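Local coordinates for breast cancer anti-estrogen resistance protein 1 (Mus musculus, PDB 5W93) that acts as a docking scaffold that coordinates tyrosine-kinase signalling in cell adhesion and migration and, through this C-terminal four-helix domain, binds the focal-adhesion protein paxillin, at residues T24-D27 with A28-F32; V46-S49 with K50-I53; V52-S55 with A56-V60; A109-D112 with M113-V117; V117-L120 with G121-Q125. The protein carries 2 engineered substitutions. All coordinates share one frame; numbering follows the deposited sequence.

Contact 1. Residues T24-D27 with A28-F32; sequences TLTD and AVDAF
L25 and V29, one turn apart on helix 5-37, meet through single methyl groups: CD1 of L25 lies 3.7 Å from CG2 of V29. L25 extends CG anti to its backbone N (chi1 179°), which carries the branch along the inner side of the helix. The same V29 methyl also packs against the carbonyl oxygen of L25, CG2 to O 3.3 Å, while that oxygen takes the V29 amide hydrogen in a nearly straight bond of 2.8 Å from V29 N to L25 O. A28, D30 and A31 donate likewise to T24, T26 and D27, so four consecutive i to i+4 bonds hold the turns. On the outer side, T26 and D30 run side by side, with T26 CG2 3.8 Å from D30 OD2. T26 OG1 turns back to a different partner, the carbonyl of L22. D27 and D30 keep their carboxylates apart, OD1 of D27 to OD2 of D30 measuring 4.7 Å, and one water donates to both of these oxygens, 3.1 Å to D27 OD1 and 3.0 Å to D30 OD2; it would be expected to soften the repulsion between the two acids. Further inward, L25 rests on S55 and L59 and V29 on V117. The arrangement is that of an amphipathic helix in an antiparallel four-helix bundle of the FAT-like kind, here within the divergent helix-loop-helix region.

Contact 2. Residues V46-S49 with K50-I53; sequences VAHS and KFVI
F51 presents its ring edge to the face of H48 in a T-shaped pair, with the ring centroids of F51 and H48 5.3 Å apart and the planes at 80°. The approach is off-centre: CE2 of F51 stands over the rim of the imidazole, and the shortest link is from F51 CD2 to H48 ND1, 3.7 Å. F51 sets CG anti to its carbonyl carbon (chi1 -57°), which leans the ring back over the preceding turn. The ring lies across the peptide there, with the carbonyl oxygen of A47 over the centre of one face, 3.3 Å from F51 CG. That oxygen also accepts the F51 amide, N to O 3.1 Å, and A47 CB reaches the far end of the ring at CZ, 4.2 Å away. K50 folds back too: CG passes 3.5 Å from the V46 carbonyl oxygen, and bends further out take the ammonium group to its partner, a backbone atom of the bound peptide. V46, S49, K50 and I53 pack on apolar side chains of that peptide. Backbone bonds from K50, F51, V52 and I53 to V46, A47, H48 and S49 complete the turns. Within the bundle, H48 leans on A31 and F32 of helix 5-37 and V52 on F32, I53 packs on I93 and V94 of helix 73-102, and S49 touches M113 of helix 107-135.

Contact 3. Residues V52-S55 with A56-V60; sequences VILS and AHKLV
K58 folds back along L54 so that its ammonium group reaches the main chain of the turn before it: NZ gives a hydrogen bond of 3.0 Å to the L54 carbonyl oxygen, arriving from above the carbonyl plane, 38° out of it. Bends at chi2 and chi4 make this return possible. The two side chains lie alongside each other, L54 CD1 being 3.3 Å from K58 NZ. This is the looser, partly exposed side. The backbone also slackens at K58, whose N makes only a weak 3.3 Å bond to S55 O, an i to i+3 pair. The buried side is tighter. A56 N bonds to V52 O at 2.9 Å in a nearly straight line, and the A56 methyl sits against the same oxygen, CB to O 3.4 Å. H57 N pairs with I53 O, also at 2.9 Å, and H57 CB presses on that carbonyl oxygen. S55 turns OG between its backbone N and carbonyl carbon (chi1 66°), back toward the preceding turn, where the carbonyl oxygens of F51 and V52 are both within reach of its one proton. Around this inner side, S55 meets T24 and L25, while A56 packs on L90 and L120. The H57 ring turns away from residues 52-55, and its NE2 bonds to the backbone of the bound peptide, which I53, L54, K58 and V60 also pack against. The arrangement is that of a four-helix bundle whose helix 42-69 serves as both core and peptide-docking surface.

Contact 4. Residues A109-D112 with M113-V117; sequences AAQD and MVDRV
Q111 NE2 donates a 2.9 Å hydrogen bond to D115 OD1, an i to i+4 side-chain link on the outer face of helix 107-135, the last helix of the four-helix bundle. The amide and carboxylate planes are 59° apart, and NE2 meets OD1 from above the carboxylate plane. Q111 reaches forward with CG anti to its backbone N (chi1 -174°) and then bends at chi2, which lays the amide over the next turn. A longer, weak ion pair from K118 NZ adds to the same D115 oxygen. The backbone below runs regularly, with V114 N to A110 O at 2.9 Å and D115 N to Q111 O also at 2.9 Å. D112 and D115 are near each other, OD1 of D112 to OD2 of D115 being 4.7 Å.

Packing takes over on the inner side. M113 is extended as far as SD and then bends at chi3, bringing its methyl against F32; the M113 side chain also touches F45 and T97, while V114 reaches V36. R116, partly exposed, leans on I93 and T96 of helix 73-102. V114 rests its CG2 methyl against the A110 carbonyl, 3.3 Å from its oxygen, and CG1 of V114 touches Q111 NE2 at 3.8 Å.

Contact 5. Residues V117-L120 with G121-Q125; sequences VKEL and GHSTQ
S123 grips the E119 carbonyl oxygen twice: S123 N donates at 2.9 Å and S123 OG at 3.0 Å, from opposite faces of the carbonyl plane. With OG beside the backbone N (chi1 -67°), the hydroxyl folds back over the preceding turn, so a buried serine finds its acceptor within its own helix. T124, one residue on, is less clear-cut. Its amide bonds to L120 O at 2.9 Å, nearly in line with the carbonyl, and its hydroxyl has two acceptors within reach, L120 O at 3.2 Å and G121 O at 2.9 Å from OG1; the single proton is not assigned to either. The remaining main-chain pairs are regular, G121 N to V117 O and H122 N to K118 O. These turns belong to helix 107-135, the last helix of the four-helix bundle, which packs against the other three. The G121 carbonyl oxygen also accepts the Q125 amide. L120 and T124 meet through methyl groups, L120 CD1 to T124 CG2 3.9 Å. The same T124 CG2 also lies 3.1 Å from L120 O. H122 stands with its ring edge near the E119 oxygen, CD2 to O 3.8 Å. Outward from this turn, L120 packs on V52, A56 and I93, T124 on L25 and L59, and S123 on L85 and L89.

Each of the five contacts lies within one helix, so none closes a long loop and none nests in or crosses another. Contact 1 on helix 5-37 comes first. Contacts 2 and 3 follow on helix 42-69, sharing V52 and I53; contacts 4 and 5 follow on helix 107-135, sharing V117. Helix 5-37 meets the next one where F32 CE1 lies 3.3 Å from S49 OG, and meets helix 107-135 through F32 and M113. Contacts 3 and 5 touch through A56 and L120, whereas contacts 3 and 4 do not touch, their centres about 17 Å apart. Together they tie three of the four helices around one core.

Contact 1. Residues T24-D27 with A28-F32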
# COMPACT_ATOMS: atom_id res chain seq x y z
N THR A 24 -6.11 5.78 -7.33
CA THR A 24 -6.64 6.10 -6.02
C THR A 24 -5.51 6.22 -4.99
O THR A 24 -5.51 7.12 -4.14
CB THR A 24 -7.65 5.03 -5.55
OG1 THR A 24 -8.81 5.07 -6.39
CG2 THR A 24 -8.09 5.26 -4.10
N LEU A 25 -4.54 5.31 -5.06
CA LEU A 25 -3.43 5.32 -4.11
C LEU A 25 -2.57 6.56 -4.29
O LEU A 25 -2.17 7.19 -3.31
CB LEU A 25 -2.57 4.07 -4.25
CG LEU A 25 -1.36 3.97 -3.31
CD1 LEU A 25 -1.77 4.13 -1.84
CD2 LEU A 25 -0.66 2.64 -3.51
N THR A 26 -2.29 6.91 -5.54
CA THR A 26 -1.48 8.08 -5.83
C THR A 26 -2.15 9.34 -5.31
O THR A 26 -1.48 10.20 -4.74
CB THR A 26 -1.22 8.23 -7.34
OG1 THR A 26 -0.67 7.00 -7.84
CG2 THR A 26 -0.23 9.35 -7.59
N ASP A 27 -3.47 9.45 -5.50
CA ASP A 27 -4.21 10.58 -4.96
C ASP A 27 -4.14 10.60 -3.42
O ASP A 27 -4.01 11.66 -2.82
CB ASP A 27 -5.67 10.55 -5.41
CG ASP A 27 -5.83 10.85 -6.90
OD1 ASP A 27 -4.88 11.38 -7.51
OD2 ASP A 27 -6.91 10.56 -7.45
N ALA A 28 -4.21 9.43 -2.79
CA ALA A 28 -4.20 9.39 -1.31
C ALA A 28 -2.81 9.70 -0.74
O ALA A 28 -2.69 10.39 0.28
CB ALA A 28 -4.69 8.03 -0.80
N VAL A 29 -1.78 9.18 -1.39
CA VAL A 29 -0.40 9.47 -0.99
C VAL A 29 -0.04 10.95 -1.19
O VAL A 29 0.56 11.56 -0.32
CB VAL A 29 0.59 8.57 -1.75
CG1 VAL A 29 2.01 9.03 -1.53
CG2 VAL A 29 0.41 7.12 -1.31
N ASP A 30 -0.41 11.51 -2.34
CA ASP A 30 -0.24 12.94 -2.61
C ASP A 30 -0.90 13.80 -1.54
O ASP A 30 -0.30 14.75 -1.05
CB ASP A 30 -0.85 13.32 -3.97
CG ASP A 30 -0.03 12.84 -5.15
OD1 ASP A 30 1.13 12.42 -4.96
OD2 ASP A 30 -0.57 12.91 -6.29
N ALA A 31 -2.15 13.47 -1.21
CA ALA A 31 -2.90 14.22 -0.22
C ALA A 31 -2.22 14.11 1.14
O ALA A 31 -2.15 15.08 1.88
CB ALA A 31 -4.34 13.73 -0.15
N PHE A 32 -1.71 12.91 1.44
CA PHE A 32 -0.99 12.70 2.69
C PHE A 32 0.27 13.57 2.75
O PHE A 32 0.50 14.25 3.75
CB PHE A 32 -0.62 11.22 2.87
CG PHE A 32 0.31 10.97 4.04
CD1 PHE A 32 -0.19 10.78 5.32
CD2 PHE A 32 1.68 10.94 3.85
CE1 PHE A 32 0.67 10.57 6.40
CE2 PHE A 32 2.54 10.73 4.92
CZ PHE A 32 2.03 10.55 6.19
O HOH W 1 -3.38 13.85 -6.45

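Contact 2. Residues V46-S49 with K50-I53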
# COMPACT_ATOMS: atom_id res chain seq x y z
N VAL A 46 -3.53 11.83 10.46
CA VAL A 46 -3.96 10.48 10.83
C VAL A 46 -5.11 10.00 9.93
O VAL A 46 -5.13 8.86 9.49
CB VAL A 46 -4.41 10.39 12.32
CG1 VAL A 46 -5.15 9.10 12.58
CG2 VAL A 46 -3.18 10.54 13.26
N ALA A 47 -6.06 10.89 9.65
CA ALA A 47 -7.10 10.61 8.64
C ALA A 47 -6.48 10.27 7.29
O ALA A 47 -6.89 9.30 6.65
CB ALA A 47 -8.05 11.81 8.50
N HIS A 48 -5.50 11.05 6.85
CA HIS A 48 -4.87 10.80 5.55
C HIS A 48 -4.05 9.51 5.55
O HIS A 48 -3.95 8.84 4.53
CB HIS A 48 -4.03 12.01 5.13
CG HIS A 48 -4.86 13.15 4.62
ND1 HIS A 48 -5.37 13.18 3.33
CD2 HIS A 48 -5.33 14.25 5.24
CE1 HIS A 48 -6.10 14.27 3.18
NE2 HIS A 48 -6.10 14.93 4.32
N SER A 49 -3.48 9.15 6.69
CA SER A 49 -2.81 7.87 6.83
C SER A 49 -3.79 6.73 6.56
O SER A 49 -3.50 5.81 5.80
CB SER A 49 -2.21 7.72 8.24
OG SER A 49 -0.98 8.42 8.32
N LYS A 50 -4.96 6.80 7.20
CA LYS A 50 -5.97 5.78 6.99
C LYS A 50 -6.38 5.69 5.52
O LYS A 50 -6.63 4.60 5.02
CB LYS A 50 -7.19 6.04 7.87
CG LYS A 50 -6.89 5.83 9.36
CD LYS A 50 -8.17 5.80 10.18
CE LYS A 50 -8.66 7.19 10.46
NZ LYS A 50 -9.22 7.28 11.85
N PHE A 51 -6.44 6.82 4.83
CA PHE A 51 -6.81 6.81 3.40
C PHE A 51 -5.74 6.08 2.57
O PHE A 51 -6.05 5.33 1.63
CB PHE A 51 -6.99 8.24 2.84
CG PHE A 51 -8.01 9.09 3.57
CD1 PHE A 51 -9.08 8.51 4.24
CD2 PHE A 51 -7.89 10.48 3.57
CE1 PHE A 51 -10.03 9.29 4.89
CE2 PHE A 51 -8.84 11.27 4.23
CZ PHE A 51 -9.90 10.67 4.88
N VAL A 52 -4.48 6.32 2.92
CA VAL A 52 -3.37 5.65 2.25
C VAL A 52 -3.43 4.13 2.46
O VAL A 52 -3.27 3.35 1.53
CB VAL A 52 -2.01 6.18 2.74
CG1 VAL A 52 -0.88 5.27 2.31
CG2 VAL A 52 -1.78 7.60 2.21
N ILE A 53 -3.68 3.74 3.70
CA ILE A 53 -3.74 2.33 4.08
C ILE A 53 -4.90 1.62 3.38
O ILE A 53 -4.74 0.56 2.79
CB ILE A 53 -3.89 2.20 5.62
CG1 ILE A 53 -2.61 2.66 6.30
CG2 ILE A 53 -4.22 0.77 6.02
CD1 ILE A 53 -2.78 2.91 7.82

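Contact 3. Residues V52-S55 with A56-V60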
# COMPACT_ATOMS: atom_id res chain seq x y z
N VAL A 52 -4.48 6.32 2.92
CA VAL A 52 -3.37 5.65 2.25
C VAL A 52 -3.43 4.13 2.46
O VAL A 52 -3.27 3.35 1.53
CB VAL A 52 -2.01 6.18 2.74
CG1 VAL A 52 -0.88 5.27 2.31
CG2 VAL A 52 -1.78 7.60 2.21
N ILE A 53 -3.68 3.74 3.70
CA ILE A 53 -3.74 2.33 4.08
C ILE A 53 -4.90 1.62 3.38
O ILE A 53 -4.74 0.56 2.79
CB ILE A 53 -3.89 2.20 5.62
CG1 ILE A 53 -2.61 2.66 6.30
CG2 ILE A 53 -4.22 0.77 6.02
CD1 ILE A 53 -2.78 2.91 7.82
N LEU A 54 -6.07 2.22 3.45
CA LEU A 54 -7.23 1.64 2.79
C LEU A 54 -7.02 1.45 1.28
O LEU A 54 -7.33 0.40 0.73
CB LEU A 54 -8.44 2.51 3.10
CG LEU A 54 -9.56 2.82 2.13
CD1 LEU A 54 -10.47 1.61 1.95
CD2 LEU A 54 -10.31 3.97 2.77
N SER A 55 -6.45 2.45 0.62
CA SER A 55 -6.29 2.39 -0.83
C SER A 55 -5.16 1.42 -1.23
O SER A 55 -5.30 0.66 -2.19
CB SER A 55 -6.06 3.79 -1.40
OG SER A 55 -4.83 4.34 -0.95
N ALA A 56 -4.05 1.40 -0.49
CA ALA A 56 -3.00 0.43 -0.75
C ALA A 56 -3.43 -1.01 -0.44
O ALA A 56 -2.96 -1.96 -1.07
CB ALA A 56 -1.73 0.77 0.04
N HIS A 57 -4.32 -1.17 0.55
CA HIS A 57 -4.76 -2.51 0.93
C HIS A 57 -5.48 -3.17 -0.27
O HIS A 57 -5.46 -4.39 -0.43
CB HIS A 57 -5.68 -2.46 2.16
CG HIS A 57 -5.95 -3.80 2.76
ND1 HIS A 57 -6.96 -4.63 2.32
CD2 HIS A 57 -5.34 -4.46 3.78
CE1 HIS A 57 -6.96 -5.74 3.03
NE2 HIS A 57 -5.99 -5.66 3.93
N LYS A 58 -6.09 -2.36 -1.12
CA LYS A 58 -6.69 -2.86 -2.36
C LYS A 58 -5.65 -3.61 -3.19
O LYS A 58 -5.97 -4.63 -3.80
CB LYS A 58 -7.29 -1.70 -3.17
CG LYS A 58 -8.25 -0.79 -2.38
CD LYS A 58 -9.63 -1.41 -2.20
CE LYS A 58 -10.40 -0.76 -1.04
NZ LYS A 58 -9.83 -1.12 0.30
N LEU A 59 -4.41 -3.14 -3.20
CA LEU A 59 -3.36 -3.81 -3.96
C LEU A 59 -2.87 -5.08 -3.29
O LEU A 59 -2.58 -6.07 -3.97
CB LEU A 59 -2.19 -2.87 -4.19
CG LEU A 59 -2.48 -1.71 -5.14
CD1 LEU A 59 -1.36 -0.73 -5.00
CD2 LEU A 59 -2.58 -2.22 -6.58
N VAL A 60 -2.76 -5.06 -1.96
CA VAL A 60 -2.47 -6.27 -1.22
C VAL A 60 -3.49 -7.36 -1.57
O VAL A 60 -3.14 -8.50 -1.84
CB VAL A 60 -2.49 -6.04 0.30
CG1 VAL A 60 -2.27 -7.37 1.03
CG2 VAL A 60 -1.41 -5.01 0.70

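Contact 4. Residues A109-D112 with M113-V117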
# COMPACT_ATOMS: atom_id res chain seq x y z
N ALA A 109 9.61 12.27 14.08
CA ALA A 109 8.50 11.32 14.07
C ALA A 109 7.74 11.44 12.75
O ALA A 109 7.36 10.43 12.15
CB ALA A 109 7.56 11.55 15.25
N ALA A 110 7.52 12.68 12.31
CA ALA A 110 6.78 12.90 11.08
C ALA A 110 7.58 12.40 9.88
O ALA A 110 7.01 11.87 8.93
CB ALA A 110 6.41 14.37 10.92
N GLN A 111 8.90 12.58 9.91
CA GLN A 111 9.72 12.20 8.77
C GLN A 111 9.79 10.67 8.66
O GLN A 111 9.85 10.13 7.56
CB GLN A 111 11.12 12.81 8.86
CG GLN A 111 11.99 12.57 7.62
CD GLN A 111 11.37 13.13 6.35
OE1 GLN A 111 10.89 14.26 6.33
NE2 GLN A 111 11.38 12.34 5.27
N ASP A 112 9.77 9.99 9.80
CA ASP A 112 9.68 8.54 9.83
C ASP A 112 8.39 8.05 9.14
O ASP A 112 8.41 7.14 8.32
CB ASP A 112 9.70 8.02 11.26
CG ASP A 112 11.09 8.05 11.89
OD1 ASP A 112 12.08 8.36 11.19
OD2 ASP A 112 11.17 7.73 13.09
N MET A 113 7.28 8.66 9.50
CA MET A 113 5.98 8.35 8.91
C MET A 113 6.01 8.62 7.40
O MET A 113 5.66 7.77 6.59
CB MET A 113 4.89 9.18 9.61
CG MET A 113 3.45 8.96 9.12
SD MET A 113 2.29 10.05 9.97
CE MET A 113 2.88 11.67 9.49
N VAL A 114 6.47 9.82 7.02
CA VAL A 114 6.61 10.18 5.62
C VAL A 114 7.47 9.18 4.82
O VAL A 114 7.16 8.87 3.65
CB VAL A 114 7.22 11.60 5.49
CG1 VAL A 114 7.77 11.85 4.09
CG2 VAL A 114 6.18 12.63 5.87
N ASP A 115 8.53 8.67 5.45
CA ASP A 115 9.43 7.71 4.81
C ASP A 115 8.74 6.37 4.55
O ASP A 115 8.95 5.77 3.49
CB ASP A 115 10.68 7.47 5.68
CG ASP A 115 11.65 8.65 5.67
OD1 ASP A 115 11.57 9.53 4.79
OD2 ASP A 115 12.52 8.69 6.57
N ARG A 116 7.94 5.88 5.50
CA ARG A 116 7.23 4.62 5.29
C ARG A 116 6.23 4.78 4.17
O ARG A 116 6.06 3.87 3.37
CB ARG A 116 6.48 4.13 6.54
CG ARG A 116 7.35 3.91 7.75
CD ARG A 116 8.39 2.80 7.56
NE ARG A 116 9.32 2.87 8.68
CZ ARG A 116 9.19 2.21 9.83
NH1 ARG A 116 8.18 1.36 10.01
NH2 ARG A 116 10.08 2.38 10.79
N VAL A 117 5.56 5.92 4.12
CA VAL A 117 4.58 6.15 3.06
C VAL A 117 5.28 6.26 1.70
O VAL A 117 4.79 5.69 0.72
CB VAL A 117 3.72 7.39 3.33
CG1 VAL A 117 2.84 7.72 2.12
CG2 VAL A 117 2.86 7.17 4.60
O HOH W 2 13.10 8.69 9.03

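Contact 5. Residues V117-L120 with G121-Q125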
# COMPACT_ATOMS: atom_id res chain seq x y z
N VAL A 117 5.56 5.92 4.12
CA VAL A 117 4.58 6.15 3.06
C VAL A 117 5.28 6.26 1.70
O VAL A 117 4.79 5.69 0.72
CB VAL A 117 3.72 7.39 3.33
CG1 VAL A 117 2.84 7.72 2.12
CG2 VAL A 117 2.86 7.17 4.60
N LYS A 118 6.42 6.94 1.65
CA LYS A 118 7.21 7.00 0.41
C LYS A 118 7.62 5.59 -0.06
O LYS A 118 7.51 5.26 -1.24
CB LYS A 118 8.49 7.83 0.58
CG LYS A 118 8.34 9.33 0.58
CD LYS A 118 9.74 9.98 0.54
CE LYS A 118 9.72 11.44 1.00
NZ LYS A 118 11.02 11.83 1.64
N GLU A 119 8.10 4.78 0.87
CA GLU A 119 8.50 3.42 0.57
C GLU A 119 7.32 2.59 0.06
O GLU A 119 7.48 1.78 -0.86
CB GLU A 119 9.10 2.74 1.80
CG GLU A 119 9.53 1.30 1.54
CD GLU A 119 10.28 0.68 2.70
OE1 GLU A 119 10.30 1.30 3.80
OE2 GLU A 119 10.82 -0.43 2.53
N LEU A 120 6.15 2.81 0.64
CA LEU A 120 4.93 2.18 0.15
C LEU A 120 4.62 2.59 -1.28
O LEU A 120 4.34 1.73 -2.13
CB LEU A 120 3.73 2.51 1.05
CG LEU A 120 2.40 1.90 0.57
CD1 LEU A 120 2.36 0.40 0.78
CD2 LEU A 120 1.21 2.58 1.25
N GLY A 121 4.67 3.89 -1.57
CA GLY A 121 4.48 4.36 -2.94
C GLY A 121 5.39 3.71 -3.96
O GLY A 121 4.96 3.24 -5.03
N HIS A 122 6.68 3.67 -3.64
CA HIS A 122 7.66 3.02 -4.49
C HIS A 122 7.38 1.52 -4.67
O HIS A 122 7.45 1.00 -5.78
CB HIS A 122 9.06 3.23 -3.89
CG HIS A 122 9.99 2.08 -4.10
ND1 HIS A 122 10.66 1.88 -5.30
CD2 HIS A 122 10.39 1.08 -3.28
CE1 HIS A 122 11.42 0.81 -5.19
NE2 HIS A 122 11.27 0.30 -3.98
N SER A 123 7.07 0.84 -3.57
CA SER A 123 6.91 -0.61 -3.62
C SER A 123 5.65 -1.01 -4.38
O SER A 123 5.62 -2.04 -5.05
CB SER A 123 6.88 -1.20 -2.20
OG SER A 123 8.13 -1.07 -1.55
N THR A 124 4.61 -0.18 -4.31
CA THR A 124 3.37 -0.47 -5.05
C THR A 124 3.55 -0.25 -6.56
O THR A 124 3.01 -1.00 -7.38
CB THR A 124 2.18 0.38 -4.54
OG1 THR A 124 2.47 1.78 -4.68
CG2 THR A 124 1.85 0.05 -3.06
N GLN A 125 4.30 0.78 -6.91
CA GLN A 125 4.64 1.02 -8.31
C GLN A 125 5.46 -0.14 -8.86
O GLN A 125 5.29 -0.55 -10.01
CB GLN A 125 5.43 2.32 -8.47
CG GLN A 125 4.60 3.56 -8.26
CD GLN A 125 3.51 3.69 -9.30
OE1 GLN A 125 3.69 3.35 -10.48
NE2 GLN A 125 2.36 4.20 -8.88